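Local coordinates for mitotic checkpoint control protein kinase BUB1 (Drosophila melanogaster, PDB 6JKK) that probably acts as an ATP-dependent protein kinase of the mitotic checkpoint at kinetochores, this chain being its kinase domain, at residues H161-L173 / I194-F208. Sequence-based numbering, arbitrary orientation.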
# COMPACT_ATOMS: atom_id res chain seq x y z
N HIS A 161 -6.48 -8.37 13.22
CA HIS A 161 -5.07 -8.13 13.52
C HIS A 161 -4.37 -7.41 12.37
O HIS A 161 -3.63 -6.43 12.58
CB HIS A 161 -4.37 -9.46 13.82
CG HIS A 161 -3.07 -9.32 14.55
ND1 HIS A 161 -1.94 -8.78 13.98
CD2 HIS A 161 -2.72 -9.68 15.81
CE1 HIS A 161 -0.95 -8.80 14.86
NE2 HIS A 161 -1.39 -9.34 15.97
N LEU A 162 -4.61 -7.89 11.15
CA LEU A 162 -4.05 -7.29 9.96
C LEU A 162 -4.62 -5.89 9.71
O LEU A 162 -3.90 -5.00 9.26
CB LEU A 162 -4.30 -8.18 8.73
CG LEU A 162 -3.58 -9.52 8.68
CD1 LEU A 162 -3.97 -10.31 7.43
CD2 LEU A 162 -2.07 -9.31 8.72
N SER A 163 -5.90 -5.69 10.00
CA SER A 163 -6.53 -4.38 9.84
C SER A 163 -5.94 -3.35 10.81
O SER A 163 -5.76 -2.18 10.46
CB SER A 163 -8.03 -4.49 10.07
OG SER A 163 -8.62 -5.31 9.08
N CYS A 164 -5.65 -3.79 12.02
CA CYS A 164 -5.05 -2.94 13.03
C CYS A 164 -3.69 -2.46 12.55
O CYS A 164 -3.32 -1.30 12.72
CB CYS A 164 -4.91 -3.71 14.34
SG CYS A 164 -4.50 -2.68 15.77
N GLN A 165 -2.94 -3.37 11.94
CA GLN A 165 -1.63 -3.03 11.39
C GLN A 165 -1.74 -2.05 10.23
O GLN A 165 -0.98 -1.08 10.16
CB GLN A 165 -0.90 -4.29 10.92
CG GLN A 165 -0.50 -5.24 12.03
CD GLN A 165 0.21 -6.46 11.48
OE1 GLN A 165 1.16 -6.34 10.72
NE2 GLN A 165 -0.26 -7.65 11.85
N MET A 166 -2.66 -2.32 9.31
CA MET A 166 -2.82 -1.47 8.13
C MET A 166 -3.23 -0.07 8.54
O MET A 166 -2.80 0.91 7.93
CB MET A 166 -3.85 -2.06 7.16
CG MET A 166 -3.35 -3.24 6.36
SD MET A 166 -4.55 -3.79 5.14
CE MET A 166 -5.87 -4.36 6.22
N LEU A 167 -4.08 0.03 9.56
CA LEU A 167 -4.49 1.32 10.08
C LEU A 167 -3.28 2.08 10.63
O LEU A 167 -3.17 3.29 10.45
CB LEU A 167 -5.54 1.15 11.18
CG LEU A 167 -6.97 0.97 10.70
CD1 LEU A 167 -7.81 0.29 11.77
CD2 LEU A 167 -7.55 2.32 10.31
N ASP A 168 -2.39 1.37 11.31
CA ASP A 168 -1.21 2.01 11.91
C ASP A 168 -0.30 2.53 10.80
O ASP A 168 0.24 3.64 10.88
CB ASP A 168 -0.45 1.02 12.80
CG ASP A 168 0.04 1.64 14.09
OD1 ASP A 168 -0.41 2.76 14.46
OD2 ASP A 168 0.87 0.99 14.77
N ILE A 169 -0.14 1.74 9.75
CA ILE A 169 0.75 2.11 8.64
C ILE A 169 0.22 3.35 7.90
O ILE A 169 0.99 4.27 7.58
CB ILE A 169 0.94 0.93 7.66
CG1 ILE A 169 1.74 -0.19 8.35
CG2 ILE A 169 1.66 1.38 6.40
CD1 ILE A 169 1.72 -1.53 7.60
N VAL A 170 -1.08 3.37 7.63
CA VAL A 170 -1.70 4.49 6.94
C VAL A 170 -1.70 5.75 7.81
O VAL A 170 -1.44 6.86 7.32
CB VAL A 170 -3.14 4.12 6.50
CG1 VAL A 170 -3.87 5.33 5.91
CG2 VAL A 170 -3.08 3.00 5.48
N ASP A 171 -2.00 5.58 9.10
CA ASP A 171 -1.97 6.70 10.04
C ASP A 171 -0.61 7.40 10.02
O ASP A 171 -0.52 8.63 9.91
CB ASP A 171 -2.32 6.22 11.45
CG ASP A 171 -2.77 7.34 12.37
OD1 ASP A 171 -3.47 8.27 11.91
OD2 ASP A 171 -2.42 7.29 13.57
N HIS A 172 0.46 6.62 10.12
CA HIS A 172 1.80 7.20 10.10
C HIS A 172 2.15 7.80 8.75
O HIS A 172 2.88 8.79 8.67
CB HIS A 172 2.86 6.17 10.51
CG HIS A 172 2.92 5.93 11.99
ND1 HIS A 172 2.08 5.05 12.64
CD2 HIS A 172 3.73 6.45 12.94
CE1 HIS A 172 2.36 5.05 13.93
NE2 HIS A 172 3.37 5.88 14.14
N LEU A 173 1.63 7.21 7.67
CA LEU A 173 1.87 7.76 6.34
C LEU A 173 1.20 9.13 6.17
O LEU A 173 1.80 10.07 5.64
CB LEU A 173 1.38 6.80 5.25
CG LEU A 173 1.70 7.22 3.81
CD1 LEU A 173 3.17 6.97 3.49
CD2 LEU A 173 0.82 6.49 2.81
N ILE A 194 2.86 -13.30 11.55
CA ILE A 194 2.28 -12.41 12.56
C ILE A 194 2.71 -12.82 13.96
O ILE A 194 2.87 -14.01 14.22
CB ILE A 194 0.72 -12.44 12.48
CG1 ILE A 194 0.23 -11.73 11.22
CG2 ILE A 194 0.09 -11.74 13.65
CD1 ILE A 194 0.22 -12.59 10.03
N CYS A 195 2.93 -11.85 14.86
CA CYS A 195 3.05 -12.13 16.29
C CYS A 195 1.72 -11.83 16.97
O CYS A 195 0.95 -10.99 16.51
CB CYS A 195 4.13 -11.29 16.97
SG CYS A 195 5.26 -10.45 15.86
N ALA A 196 1.45 -12.52 18.08
CA ALA A 196 0.21 -12.31 18.83
C ALA A 196 -0.01 -10.87 19.30
O ALA A 196 -1.14 -10.47 19.60
CB ALA A 196 0.15 -13.27 20.00
N ASP A 197 1.07 -10.09 19.39
CA ASP A 197 1.00 -8.69 19.77
C ASP A 197 0.56 -7.84 18.58
O ASP A 197 1.24 -7.81 17.56
CB ASP A 197 2.36 -8.22 20.30
CG ASP A 197 2.44 -6.72 20.48
OD1 ASP A 197 3.53 -6.15 20.27
OD2 ASP A 197 1.41 -6.12 20.85
N PRO A 198 -0.59 -7.17 18.68
CA PRO A 198 -1.11 -6.43 17.52
C PRO A 198 -0.20 -5.31 17.00
O PRO A 198 -0.46 -4.80 15.91
CB PRO A 198 -2.42 -5.82 18.06
CG PRO A 198 -2.84 -6.75 19.16
CD PRO A 198 -1.56 -7.22 19.79
N ASN A 199 0.86 -4.97 17.73
CA ASN A 199 1.65 -3.76 17.44
C ASN A 199 2.92 -3.92 16.60
O ASN A 199 3.34 -2.96 15.94
CB ASN A 199 1.98 -3.01 18.74
CG ASN A 199 0.75 -2.52 19.46
OD1 ASN A 199 -0.29 -2.28 18.85
ND2 ASN A 199 0.85 -2.36 20.78
N GLU A 200 3.55 -5.09 16.63
CA GLU A 200 4.69 -5.31 15.74
C GLU A 200 4.16 -5.49 14.32
O GLU A 200 3.20 -6.22 14.09
CB GLU A 200 5.56 -6.50 16.16
CG GLU A 200 6.55 -7.02 15.12
CD GLU A 200 7.68 -6.05 14.84
OE1 GLU A 200 8.66 -6.03 15.62
OE2 GLU A 200 7.60 -5.31 13.83
N VAL A 201 4.77 -4.78 13.38
CA VAL A 201 4.29 -4.79 12.02
C VAL A 201 4.91 -5.93 11.22
O VAL A 201 6.12 -6.16 11.28
CB VAL A 201 4.51 -3.40 11.35
CG1 VAL A 201 5.23 -2.46 12.30
CG2 VAL A 201 5.26 -3.53 10.03
N SER A 202 4.06 -6.68 10.52
CA SER A 202 4.53 -7.72 9.62
C SER A 202 4.20 -7.37 8.18
O SER A 202 4.60 -8.08 7.25
CB SER A 202 3.92 -9.07 9.99
OG SER A 202 4.28 -9.45 11.30
N LEU A 203 3.47 -6.27 8.01
CA LEU A 203 3.08 -5.79 6.68
C LEU A 203 3.96 -4.65 6.17
O LEU A 203 4.56 -3.91 6.96
CB LEU A 203 1.63 -5.28 6.72
CG LEU A 203 0.46 -6.12 6.22
CD1 LEU A 203 0.77 -7.61 6.16
CD2 LEU A 203 -0.76 -5.84 7.07
N GLN A 204 4.02 -4.49 4.85
CA GLN A 204 4.74 -3.38 4.24
C GLN A 204 3.93 -2.82 3.08
O GLN A 204 3.46 -3.56 2.22
CB GLN A 204 6.11 -3.84 3.74
CG GLN A 204 6.98 -2.73 3.14
CD GLN A 204 8.33 -3.23 2.69
OE1 GLN A 204 8.52 -3.58 1.52
NE2 GLN A 204 9.28 -3.28 3.61
N LEU A 205 3.75 -1.50 3.08
CA LEU A 205 3.05 -0.81 1.99
C LEU A 205 4.04 -0.52 0.86
O LEU A 205 5.14 -0.01 1.11
CB LEU A 205 2.46 0.51 2.51
CG LEU A 205 1.65 1.35 1.53
CD1 LEU A 205 0.40 0.60 1.10
CD2 LEU A 205 1.28 2.69 2.16
N ILE A 206 3.65 -0.85 -0.37
CA ILE A 206 4.54 -0.71 -1.53
C ILE A 206 3.87 0.04 -2.67
O ILE A 206 2.66 0.30 -2.64
CB ILE A 206 4.96 -2.10 -2.06
CG1 ILE A 206 3.75 -2.82 -2.67
CG2 ILE A 206 5.58 -2.95 -0.95
CD1 ILE A 206 4.06 -4.12 -3.43
N ASP A 207 4.66 0.38 -3.70
CA ASP A 207 4.16 0.93 -4.95
C ASP A 207 3.60 2.35 -4.81
O ASP A 207 2.40 2.57 -4.90
CB ASP A 207 3.12 -0.01 -5.60
CG ASP A 207 3.77 -1.10 -6.45
OD1 ASP A 207 3.15 -2.18 -6.59
OD2 ASP A 207 4.88 -0.87 -6.98
N PHE A 208 4.52 3.29 -4.61
CA PHE A 208 4.17 4.70 -4.43
C PHE A 208 4.20 5.46 -5.75
O PHE A 208 4.46 6.66 -5.77
CB PHE A 208 5.12 5.33 -3.41
CG PHE A 208 5.05 4.68 -2.06
CD1 PHE A 208 4.02 4.99 -1.18
CD2 PHE A 208 6.00 3.74 -1.68
CE1 PHE A 208 3.95 4.38 0.06
CE2 PHE A 208 5.94 3.12 -0.43
CZ PHE A 208 4.91 3.45 0.44
O HOH W 1 0.97 -1.80 14.14
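Gln-165 reaches from helix 161-173 into the bend of loop 194-202 and meets something at nearly every atom. CB lies beside Leu-203 CD2; CG passes 3.9 Å from Pro-198 O; beyond it the chain runs extended (chi2 179°), which carries the amide down to the loop backbone. There OE1 accepts from Ser-202 N at 2.9 Å, nearly straight (175°) though the donor is tilted from the carbonyl plane. NE2 brushes Ile-194 CG1 and donates to His-161 ND1 in the plane of that ring. The two bonds set which way round the amide lies; the second, with Ile-194 CG2 over one ring face (CH-pi, 3.6 Å from the centroid) and Pro-198 CB over the opposite one, helps hold the imidazole's rotation. With Gln-165 cut back to an alanine, the Ser-202 N-H would probably lose this acceptor and the His-161 ring its in-plane N-H donor. Farther along, Leu-203 CD2 packs 3.7 Å from Met-166 CG, Ile-169 leans on Leu-203 and Leu-205, and Leu-173 CD2 meets Leu-205 CD2. The helix thus backs the two-stranded antiparallel sheet 188-190/203-205, whose second strand runs into the DFG motif of the kinase C-lobe, its Asp-207 salt-bridged to Lys-85, predicted to bind ATP.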